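Local structure of protein SOSEKI 4 (Arabidopsis thaliana, 6RSN) at residues 4-9 / 26-31. The protein polymerises through its DIX-like domain, forms filaments with other SOSEKI proteins, and interprets polarity cues that can influence the orientation of plant cell division. The protein carries 1 engineered substitution. Numbering follows the deposited sequence.
Sequences RIVPVV and VPLSSH
Over one face of the Arg4 guanidinium lies CD1 of Leu28, 3.3 Å from NH2, while His31 comes to its edge with CA in the plane and O near it. The His31 ring has Leu28 O at its edge, in plane, and Arg4 N oblique to it. Arg4 bends at chi3 (83°), which turns NE out of the line of the chain; its side chain lies beside that of Leu28, both pointing the same way. Arg4 NH1 donates to His31 O at 3.2 Å, a bent bond with the donor above the carbonyl plane. The main chain of Arg4 also bonds: Leu28 N gives to Arg4 O at 2.9 Å, almost straight. These contacts lie at the open end of the antiparallel hairpin of strands 5-13 and 22-27, the latter outermost, within this chain, in the ubiquitin-like sheet of this DIX-like domain. Val6 and Val26 form a hydrogen-bonded pair; Ile5 and Pro27 form the next, non-hydrogen-bonded one. Val6 CG1 packs on Leu28 CG at 4.0 Å, the side chains crossing at about a right angle. An alanine in place of Leu28 would probably leave this methyl and the guanidinium face without their apolar partner. Val8 CG2 meets Val26 CG2 at 3.6 Å, and helix 36-47 touches Val26.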
loop_
_atom_site.group_PDB
_atom_site.type_symbol
_atom_site.label_atom_id
_atom_site.label_comp_id
_atom_site.label_asym_id
_atom_site.label_seq_id
_atom_site.Cartn_x
_atom_site.Cartn_y
_atom_site.Cartn_z
ATOM N N ARG A 4 11.673 -11.493 7.523
ATOM C CA ARG A 4 11.709 -11.341 6.059
ATOM C C ARG A 4 11.169 -9.960 5.686
ATOM O O ARG A 4 10.425 -9.338 6.446
ATOM C CB ARG A 4 10.813 -12.373 5.379
ATOM C CG ARG A 4 11.389 -12.873 4.061
ATOM C CD ARG A 4 10.678 -14.137 3.618
ATOM N NE ARG A 4 9.446 -13.749 2.938
ATOM C CZ ARG A 4 8.216 -13.894 3.423
ATOM N NH1 ARG A 4 8.035 -14.436 4.618
ATOM N NH2 ARG A 4 7.178 -13.501 2.702
ATOM N N ILE A 5 11.555 -9.508 4.497
ATOM C CA ILE A 5 11.123 -8.205 4.007
ATOM C C ILE A 5 10.538 -8.410 2.612
ATOM O O ILE A 5 10.930 -9.294 1.845
ATOM C CB ILE A 5 12.262 -7.150 4.030
ATOM C CG1 ILE A 5 13.345 -7.457 2.992
ATOM C CG2 ILE A 5 12.867 -6.970 5.423
ATOM C CD1 ILE A 5 13.169 -6.688 1.710
ATOM N N VAL A 6 9.490 -7.663 2.338
ATOM C CA VAL A 6 8.877 -7.758 1.032
ATOM C C VAL A 6 8.918 -6.407 0.335
ATOM O O VAL A 6 8.827 -5.345 0.975
ATOM C CB VAL A 6 7.458 -8.354 1.052
ATOM C CG1 VAL A 6 7.429 -9.757 1.645
ATOM C CG2 VAL A 6 6.439 -7.466 1.719
ATOM N N PRO A 7 9.033 -6.454 -1.003
ATOM C CA PRO A 7 9.016 -5.236 -1.814
ATOM C C PRO A 7 7.598 -4.689 -1.968
ATOM O O PRO A 7 6.684 -5.430 -2.275
ATOM C CB PRO A 7 9.558 -5.747 -3.163
ATOM C CG PRO A 7 9.174 -7.268 -3.223
ATOM C CD PRO A 7 9.203 -7.716 -1.778
ATOM N N VAL A 8 7.413 -3.380 -1.757
ATOM C CA VAL A 8 6.096 -2.766 -1.956
ATOM C C VAL A 8 6.244 -1.560 -2.858
ATOM O O VAL A 8 7.089 -0.699 -2.591
ATOM C CB VAL A 8 5.455 -2.397 -0.608
ATOM C CG1 VAL A 8 4.105 -1.703 -0.804
ATOM C CG2 VAL A 8 5.284 -3.640 0.284
ATOM N N VAL A 9 5.401 -1.447 -3.897
ATOM C CA VAL A 9 5.345 -0.235 -4.713
ATOM C C VAL A 9 4.052 0.483 -4.334
ATOM O O VAL A 9 3.026 -0.173 -4.215
ATOM C CB VAL A 9 5.393 -0.530 -6.232
ATOM C CG1 VAL A 9 5.023 0.684 -7.096
ATOM C CG2 VAL A 9 6.776 -1.040 -6.673
ATOM N N VAL A 26 9.390 -3.647 3.030
ATOM C CA VAL A 26 8.589 -3.692 4.244
ATOM C C VAL A 26 8.916 -4.927 5.086
ATOM O O VAL A 26 8.705 -6.048 4.631
ATOM C CB VAL A 26 7.094 -3.612 3.914
ATOM C CG1 VAL A 26 6.258 -3.793 5.179
ATOM C CG2 VAL A 26 6.811 -2.258 3.253
ATOM N N PRO A 27 9.361 -4.766 6.355
ATOM C CA PRO A 27 9.501 -5.921 7.254
ATOM C C PRO A 27 8.148 -6.556 7.585
ATOM O O PRO A 27 7.198 -5.850 7.947
ATOM C CB PRO A 27 10.228 -5.371 8.501
ATOM C CG PRO A 27 10.846 -4.058 8.018
ATOM C CD PRO A 27 9.892 -3.520 6.955
ATOM N N LEU A 28 8.080 -7.883 7.433
ATOM C CA LEU A 28 6.920 -8.722 7.721
ATOM C C LEU A 28 6.830 -9.044 9.211
ATOM O O LEU A 28 7.837 -9.283 9.881
ATOM C CB LEU A 28 7.060 -10.034 6.953
ATOM C CG LEU A 28 6.483 -10.026 5.544
ATOM C CD1 LEU A 28 6.150 -11.433 5.081
ATOM C CD2 LEU A 28 5.260 -9.135 5.484
ATOM N N SER A 29 5.597 -9.050 9.717
ATOM C CA SER A 29 5.298 -9.436 11.081
ATOM C C SER A 29 4.971 -10.932 11.123
ATOM O O SER A 29 5.397 -11.626 12.050
ATOM C CB SER A 29 4.183 -8.576 11.653
ATOM O OG SER A 29 3.073 -8.491 10.757
ATOM N N SER A 30 4.243 -11.421 10.096
ATOM C CA SER A 30 3.970 -12.846 9.914
ATOM C C SER A 30 4.569 -13.352 8.606
ATOM O O SER A 30 4.552 -12.669 7.588
ATOM C CB SER A 30 2.493 -13.140 9.899
ATOM O OG SER A 30 2.270 -14.352 9.174
ATOM N N HIS A 31 4.972 -14.621 8.592
ATOM C CA HIS A 31 5.776 -15.054 7.464
ATOM C C HIS A 31 4.926 -15.616 6.318
ATOM O O HIS A 31 5.471 -16.152 5.358
ATOM C CB HIS A 31 7.034 -15.810 7.944
ATOM C CG HIS A 31 7.976 -14.916 8.692
ATOM N ND1 HIS A 31 7.769 -13.535 8.806
ATOM C CD2 HIS A 31 9.144 -15.175 9.329
ATOM C CE1 HIS A 31 8.754 -12.999 9.506
ATOM N NE2 HIS A 31 9.610 -13.987 9.838
#